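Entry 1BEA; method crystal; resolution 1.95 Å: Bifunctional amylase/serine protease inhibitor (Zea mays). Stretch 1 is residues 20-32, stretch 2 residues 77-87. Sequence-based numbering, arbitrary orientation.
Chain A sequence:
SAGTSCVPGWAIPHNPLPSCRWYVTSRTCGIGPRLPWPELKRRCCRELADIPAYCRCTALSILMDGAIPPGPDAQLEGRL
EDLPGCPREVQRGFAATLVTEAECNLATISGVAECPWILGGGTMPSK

Stretch 1, residues 20-32: CRWYVTSRTCGIG
Stretch 2 77-87: EGRLEDLPGCP

A helix can pack against an irregular chain through a few specific contacts, and the bifunctional amylase/serine protease inhibitor of maize is a compact example. Stretch 1 enters already helical and stays so through Thr-28; residues 77-87 form no regular helix or strand. Both run in the same sense, with Arg-21 CA 7.5 Å from Leu-80 CA and Cys-29 CA 5.3 Å from Cys-86 CA.

At the first end, the side chain of Arg-21 (t, t, m, chi4 -75°) brings its guanidinium to one carbonyl. Arg-21 NH1 and Arg-21 NH2 donate to Arg-79 O at 2.8 and 2.9 Å, so a single acceptor, lying near the guanidinium plane, receives a forked pair. The CA-to-CB bond of Arg-79 points away (chi1 to chi3 t, t, t; chi4 114°), Arg-79 NE forming a salt bridge with Glu-81 OE2 at 3.0 Å; its NH1 is satisfied elsewhere in the structure. Gly-78 and Arg-79 both have positive phi, 58° and 84°.

At the other end the link is covalent: Cys-29 SG (chi1 m) and Cys-86 SG (chi1 t) are 2.0 Å apart, chi3 -68°. Apolar contacts accompany the two anchors. Val-24 CG1 lies 4.4 Å from Leu-80 CD2 (Leu-80 m, t), while Leu-83 CD1 (Leu-83 m, t) is 4.1 Å from each of Thr-25 CG2, Cys-29 SG and Ile-31 CD1.

The hydroxyls of Ser-26, Thr-28 and Thr-25 donate within their own stretch, while Tyr-23 OH is satisfied elsewhere in the structure: Ser-26 OG (m) donates to Trp-22 O at 2.6 Å, Thr-28 OG1 (p) to Val-24 O at 3.0 Å, and Thr-25 OG1 (p) to Ile-31 O at 2.8 Å. Gly-30 has left helical angles at phi/psi 81/12°, and Ile-31 N returns to Thr-25 O at 3.1 Å. A type II turn from Leu-83 to Cys-86 ends at the disulfide; Cys-86 N donates weakly to Leu-83 O at 2.8 Å, closing the turn, and Leu-83 N donates to Cys-86 O at 3.2 Å.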

ATOM      1  N   CYS A  20       4.712  -2.935  -2.711  1.00 16.72           N
ATOM      2  CA  CYS A  20       3.333  -3.387  -2.551  1.00  5.64           C
ATOM      3  C   CYS A  20       2.596  -3.036  -3.788  1.00 14.10           C
ATOM      4  O   CYS A  20       1.767  -3.812  -4.208  1.00 18.76           O
ATOM      5  CB  CYS A  20       2.698  -2.734  -1.354  1.00 18.00           C
ATOM      6  SG  CYS A  20       3.424  -3.356   0.190  1.00 19.19           S
ATOM      7  N   ARG A  21       2.922  -1.878  -4.390  1.00 13.81           N
ATOM      8  CA  ARG A  21       2.316  -1.427  -5.664  1.00 16.37           C
ATOM      9  C   ARG A  21       2.353  -2.540  -6.690  1.00 14.84           C
ATOM     10  O   ARG A  21       1.305  -2.878  -7.244  1.00 28.90           O
ATOM     11  CB  ARG A  21       3.066  -0.232  -6.266  1.00 19.46           C
ATOM     12  CG  ARG A  21       2.459   0.299  -7.564  1.00 18.57           C
ATOM     13  CD  ARG A  21       3.121   1.601  -8.032  1.00 21.76           C
ATOM     14  NE  ARG A  21       2.776   2.757  -7.197  1.00 26.29           N
ATOM     15  CZ  ARG A  21       1.602   3.404  -7.215  1.00 33.77           C
ATOM     16  NH1 ARG A  21       0.602   3.014  -8.017  1.00 29.94           N
ATOM     17  NH2 ARG A  21       1.423   4.449  -6.403  1.00 36.70           N
ATOM     18  N   TRP A  22       3.555  -3.101  -6.924  1.00 18.02           N
ATOM     19  CA  TRP A  22       3.852  -4.188  -7.885  1.00 14.58           C
ATOM     20  C   TRP A  22       3.278  -5.523  -7.514  1.00 22.01           C
ATOM     21  O   TRP A  22       2.958  -6.327  -8.388  1.00 19.09           O
ATOM     22  CB  TRP A  22       5.372  -4.401  -8.034  1.00 22.60           C
ATOM     23  CG  TRP A  22       6.052  -3.282  -8.684  1.00 17.55           C
ATOM     24  CD1 TRP A  22       7.253  -2.752  -8.334  1.00 32.18           C
ATOM     25  CD2 TRP A  22       5.537  -2.464  -9.739  1.00 26.50           C
ATOM     26  NE1 TRP A  22       7.517  -1.642  -9.101  1.00 25.75           N
ATOM     27  CE2 TRP A  22       6.482  -1.438  -9.971  1.00 27.68           C
ATOM     28  CE3 TRP A  22       4.363  -2.489 -10.517  1.00 26.72           C
ATOM     29  CZ2 TRP A  22       6.291  -0.451 -10.943  1.00 24.13           C
ATOM     30  CZ3 TRP A  22       4.178  -1.523 -11.471  1.00 26.85           C
ATOM     31  CH2 TRP A  22       5.135  -0.509 -11.683  1.00 32.22           C
ATOM     32  N   TYR A  23       3.229  -5.794  -6.218  1.00 21.02           N
ATOM     33  CA  TYR A  23       2.640  -7.040  -5.748  1.00 24.65           C
ATOM     34  C   TYR A  23       1.129  -6.962  -6.089  1.00 22.97           C
ATOM     35  O   TYR A  23       0.538  -7.911  -6.578  1.00 26.11           O
ATOM     36  CB  TYR A  23       2.871  -7.179  -4.244  1.00 24.39           C
ATOM     37  CG  TYR A  23       2.129  -8.327  -3.597  1.00 28.40           C
ATOM     38  CD1 TYR A  23       1.929  -9.522  -4.283  1.00 31.08           C
ATOM     39  CD2 TYR A  23       1.656  -8.233  -2.292  1.00 27.39           C
ATOM     40  CE1 TYR A  23       1.282 -10.592  -3.692  1.00 34.33           C
ATOM     41  CE2 TYR A  23       1.003  -9.307  -1.685  1.00 25.71           C
ATOM     42  CZ  TYR A  23       0.822 -10.484  -2.391  1.00 34.46           C
ATOM     43  OH  TYR A  23       0.161 -11.564  -1.818  1.00 39.95           O
ATOM     44  N   VAL A  24       0.528  -5.807  -5.869  1.00 22.27           N
ATOM     45  CA  VAL A  24      -0.865  -5.613  -6.155  1.00 21.03           C
ATOM     46  C   VAL A  24      -1.180  -5.678  -7.642  1.00 25.93           C
ATOM     47  O   VAL A  24      -2.205  -6.250  -8.014  1.00 27.28           O
ATOM     48  CB  VAL A  24      -1.359  -4.264  -5.621  1.00 21.46           C
ATOM     49  CG1 VAL A  24      -2.695  -3.915  -6.223  1.00 17.80           C
ATOM     50  CG2 VAL A  24      -1.483  -4.334  -4.117  1.00 23.08           C
ATOM     51  N   THR A  25      -0.342  -5.094  -8.502  1.00 17.84           N
ATOM     52  CA  THR A  25      -0.629  -5.133  -9.946  1.00 21.47           C
ATOM     53  C   THR A  25      -0.350  -6.516 -10.568  1.00 28.45           C
ATOM     54  O   THR A  25      -0.914  -6.895 -11.629  1.00 26.73           O
ATOM     55  CB  THR A  25       0.179  -4.083 -10.737  1.00 20.12           C
ATOM     56  OG1 THR A  25       1.581  -4.266 -10.511  1.00 15.19           O
ATOM     57  CG2 THR A  25      -0.211  -2.734 -10.329  1.00 14.59           C
ATOM     58  N   SER A  26       0.524  -7.265  -9.905  1.00 22.96           N
ATOM     59  CA  SER A  26       0.869  -8.574 -10.378  1.00 29.53           C
ATOM     60  C   SER A  26      -0.402  -9.367 -10.380  1.00 32.15           C
ATOM     61  O   SER A  26      -0.795  -9.920 -11.410  1.00 36.38           O
ATOM     62  CB  SER A  26       1.861  -9.215  -9.438  1.00 28.94           C
ATOM     63  OG  SER A  26       3.134  -8.652  -9.644  1.00 34.59           O
ATOM     64  N   ARG A  27      -1.052  -9.375  -9.217  1.00 32.25           N
ATOM     65  CA  ARG A  27      -2.303 -10.105  -9.010  1.00 29.43           C
ATOM     66  C   ARG A  27      -3.547  -9.602  -9.738  1.00 25.76           C
ATOM     67  O   ARG A  27      -4.232 -10.349 -10.416  1.00 31.64           O
ATOM     68  CB  ARG A  27      -2.606 -10.198  -7.519  1.00 30.69           C
ATOM     69  CG  ARG A  27      -3.865 -10.983  -7.234  1.00 38.67           C
ATOM     70  CD  ARG A  27      -3.820 -11.613  -5.865  1.00 44.91           C
ATOM     71  NE  ARG A  27      -4.964 -12.475  -5.514  1.00 51.82           N
ATOM     72  CZ  ARG A  27      -6.240 -12.305  -5.882  1.00 54.99           C
ATOM     73  NH1 ARG A  27      -6.629 -11.296  -6.652  1.00 55.35           N
ATOM     74  NH2 ARG A  27      -7.158 -13.157  -5.441  1.00 62.99           N
ATOM     75  N   THR A  28      -3.860  -8.332  -9.611  1.00 26.88           N
ATOM     76  CA  THR A  28      -5.061  -7.827 -10.248  1.00 27.89           C
ATOM     77  C   THR A  28      -4.913  -7.520 -11.728  1.00 29.32           C
ATOM     78  O   THR A  28      -5.828  -7.781 -12.508  1.00 26.01           O
ATOM     79  CB  THR A  28      -5.526  -6.591  -9.532  1.00 26.54           C
ATOM     80  OG1 THR A  28      -4.578  -5.532  -9.757  1.00 29.91           O
ATOM     81  CG2 THR A  28      -5.639  -6.900  -8.033  1.00 26.61           C
ATOM     82  N   CYS A  29      -3.771  -6.969 -12.113  1.00 22.38           N
ATOM     83  CA  CYS A  29      -3.571  -6.655 -13.501  1.00 25.49           C
ATOM     84  C   CYS A  29      -2.741  -7.657 -14.249  1.00 25.21           C
ATOM     85  O   CYS A  29      -2.747  -7.613 -15.484  1.00 27.10           O
ATOM     86  CB  CYS A  29      -2.882  -5.322 -13.669  1.00 19.64           C
ATOM     87  SG  CYS A  29      -3.640  -3.996 -12.734  1.00 31.23           S
ATOM     88  N   GLY A  30      -2.011  -8.532 -13.560  1.00 24.24           N
ATOM     89  CA  GLY A  30      -1.179  -9.485 -14.296  1.00 24.29           C
ATOM     90  C   GLY A  30       0.163  -8.890 -14.775  1.00 26.51           C
ATOM     91  O   GLY A  30       0.854  -9.476 -15.591  1.00 23.51           O
ATOM     92  N   ILE A  31       0.534  -7.713 -14.277  1.00 27.34           N
ATOM     93  CA  ILE A  31       1.805  -7.144 -14.648  1.00 25.27           C
ATOM     94  C   ILE A  31       2.623  -6.747 -13.419  1.00 22.70           C
ATOM     95  O   ILE A  31       2.115  -6.209 -12.425  1.00 15.47           O
ATOM     96  CB  ILE A  31       1.670  -5.923 -15.585  1.00 32.93           C
ATOM     97  CG1 ILE A  31       1.109  -4.765 -14.791  1.00 35.97           C
ATOM     98  CG2 ILE A  31       0.852  -6.287 -16.895  1.00 25.04           C
ATOM     99  CD1 ILE A  31       2.177  -3.825 -14.388  1.00 41.84           C
ATOM    100  N   GLY A  32       3.910  -7.032 -13.480  1.00 21.68           N
ATOM    101  CA  GLY A  32       4.761  -6.686 -12.364  1.00 26.17           C
ATOM    102  C   GLY A  32       6.156  -7.181 -12.689  1.00 28.12           C
ATOM    103  O   GLY A  32       6.439  -7.586 -13.829  1.00 28.73           O
ATOM    104  N   GLU A  77       1.633  11.767  -4.079  1.00 38.44           N
ATOM    105  CA  GLU A  77       2.250  10.570  -3.533  1.00 36.36           C
ATOM    106  C   GLU A  77       1.266   9.402  -3.678  1.00 33.56           C
ATOM    107  O   GLU A  77       0.040   9.571  -3.488  1.00 29.76           O
ATOM    108  CB  GLU A  77       2.547  10.798  -2.044  1.00 42.56           C
ATOM    109  CG  GLU A  77       3.873  10.268  -1.527  1.00 50.68           C
ATOM    110  CD  GLU A  77       5.003  11.270  -1.668  1.00 54.40           C
ATOM    111  OE1 GLU A  77       4.816  12.470  -1.389  1.00 56.60           O
ATOM    112  OE2 GLU A  77       6.102  10.852  -2.072  1.00 66.27           O
ATOM    113  N   GLY A  78       1.816   8.245  -4.044  1.00 30.59           N
ATOM    114  CA  GLY A  78       1.043   7.028  -4.184  1.00 21.98           C
ATOM    115  C   GLY A  78      -0.123   7.036  -5.145  1.00 21.18           C
ATOM    116  O   GLY A  78      -0.108   7.699  -6.172  1.00 18.58           O
ATOM    117  N   ARG A  79      -1.124   6.248  -4.796  1.00 16.92           N
ATOM    118  CA  ARG A  79      -2.336   6.095  -5.584  1.00 20.78           C
ATOM    119  C   ARG A  79      -2.208   5.081  -6.701  1.00 26.41           C
ATOM    120  O   ARG A  79      -1.230   5.105  -7.461  1.00 22.33           O
ATOM    121  CB  ARG A  79      -2.777   7.410  -6.188  1.00 24.52           C
ATOM    122  CG  ARG A  79      -4.094   7.289  -6.909  1.00 23.03           C
ATOM    123  CD  ARG A  79      -4.770   8.637  -7.127  1.00 27.52           C
ATOM    124  NE  ARG A  79      -6.006   8.513  -7.921  1.00 32.37           N
ATOM    125  CZ  ARG A  79      -7.238   8.763  -7.466  1.00 37.86           C
ATOM    126  NH1 ARG A  79      -7.435   9.162  -6.211  1.00 37.38           N
ATOM    127  NH2 ARG A  79      -8.282   8.584  -8.271  1.00 41.17           N
ATOM    128  N   LEU A  80      -3.210   4.192  -6.791  1.00 22.04           N
ATOM    129  CA  LEU A  80      -3.235   3.175  -7.820  1.00 26.37           C
ATOM    130  C   LEU A  80      -4.117   3.734  -8.909  1.00 27.57           C
ATOM    131  O   LEU A  80      -5.263   4.093  -8.645  1.00 33.33           O
ATOM    132  CB  LEU A  80      -3.878   1.882  -7.322  1.00  9.77           C
ATOM    133  CG  LEU A  80      -3.416   1.267  -6.016  1.00 23.14           C
ATOM    134  CD1 LEU A  80      -4.524   0.365  -5.438  1.00 21.47           C
ATOM    135  CD2 LEU A  80      -2.147   0.476  -6.274  1.00 22.39           C
ATOM    136  N   GLU A  81      -3.590   3.792 -10.123  1.00 31.96           N
ATOM    137  CA  GLU A  81      -4.352   4.283 -11.251  1.00 34.08           C
ATOM    138  C   GLU A  81      -4.664   3.173 -12.237  1.00 34.08           C
ATOM    139  O   GLU A  81      -4.227   2.040 -12.079  1.00 31.47           O
ATOM    140  CB  GLU A  81      -3.589   5.392 -11.957  1.00 43.17           C
ATOM    141  CG  GLU A  81      -3.602   6.699 -11.185  1.00 52.43           C
ATOM    142  CD  GLU A  81      -5.018   7.158 -10.845  1.00 59.38           C
ATOM    143  OE1 GLU A  81      -5.912   6.308 -10.608  1.00 66.03           O
ATOM    144  OE2 GLU A  81      -5.240   8.382 -10.812  1.00 63.29           O
ATOM    145  N   ASP A  82      -5.416   3.509 -13.273  1.00 33.46           N
ATOM    146  CA  ASP A  82      -5.800   2.513 -14.249  1.00 33.89           C
ATOM    147  C   ASP A  82      -4.658   2.066 -15.122  1.00 31.73           C
ATOM    148  O   ASP A  82      -3.802   2.846 -15.505  1.00 28.93           O
ATOM    149  CB  ASP A  82      -6.913   3.059 -15.118  1.00 39.06           C
ATOM    150  CG  ASP A  82      -8.225   3.130 -14.394  1.00 43.55           C
ATOM    151  OD1 ASP A  82      -8.500   4.170 -13.766  1.00 50.15           O
ATOM    152  OD2 ASP A  82      -8.980   2.142 -14.447  1.00 48.43           O
ATOM    153  N   LEU A  83      -4.670   0.789 -15.438  1.00 32.93           N
ATOM    154  CA  LEU A  83      -3.661   0.209 -16.292  1.00 29.77           C
ATOM    155  C   LEU A  83      -4.507  -0.390 -17.397  1.00 33.33           C
ATOM    156  O   LEU A  83      -5.641  -0.802 -17.168  1.00 32.31           O
ATOM    157  CB  LEU A  83      -2.885  -0.849 -15.537  1.00 24.22           C
ATOM    158  CG  LEU A  83      -1.861  -0.182 -14.618  1.00 26.96           C
ATOM    159  CD1 LEU A  83      -0.903  -1.213 -14.039  1.00 22.08           C
ATOM    160  CD2 LEU A  83      -1.069   0.858 -15.424  1.00 34.54           C
ATOM    161  N   PRO A  84      -3.984  -0.423 -18.626  1.00 34.71           N
ATOM    162  CA  PRO A  84      -4.803  -0.986 -19.693  1.00 30.69           C
ATOM    163  C   PRO A  84      -5.548  -2.203 -19.186  1.00 30.82           C
ATOM    164  O   PRO A  84      -4.942  -3.079 -18.592  1.00 35.94           O
ATOM    165  CB  PRO A  84      -3.786  -1.344 -20.758  1.00 32.38           C
ATOM    166  CG  PRO A  84      -2.743  -0.326 -20.592  1.00 34.51           C
ATOM    167  CD  PRO A  84      -2.655  -0.013 -19.115  1.00 33.96           C
ATOM    168  N   GLY A  85      -6.864  -2.236 -19.380  1.00 32.55           N
ATOM    169  CA  GLY A  85      -7.651  -3.379 -18.946  1.00 34.87           C
ATOM    170  C   GLY A  85      -7.467  -3.868 -17.514  1.00 38.10           C
ATOM    171  O   GLY A  85      -7.451  -5.083 -17.272  1.00 37.14           O
ATOM    172  N   CYS A  86      -7.349  -2.921 -16.577  1.00 41.46           N
ATOM    173  CA  CYS A  86      -7.192  -3.207 -15.146  1.00 38.85           C
ATOM    174  C   CYS A  86      -7.540  -1.941 -14.380  1.00 41.44           C
ATOM    175  O   CYS A  86      -6.678  -1.166 -13.946  1.00 39.11           O
ATOM    176  CB  CYS A  86      -5.774  -3.615 -14.833  1.00 39.16           C
ATOM    177  SG  CYS A  86      -5.644  -4.085 -13.103  1.00 32.49           S
ATOM    178  N   PRO A  87      -8.836  -1.708 -14.219  1.00 43.91           N
ATOM    179  CA  PRO A  87      -9.310  -0.521 -13.508  1.00 42.29           C
ATOM    180  C   PRO A  87      -8.817  -0.397 -12.074  1.00 40.36           C
ATOM    181  O   PRO A  87      -8.709  -1.383 -11.326  1.00 36.63           O
ATOM    182  CB  PRO A  87     -10.834  -0.632 -13.592  1.00 44.91           C
ATOM    183  CG  PRO A  87     -11.101  -2.059 -13.871  1.00 45.49           C
ATOM    184  CD  PRO A  87      -9.939  -2.573 -14.665  1.00 43.59           C
TER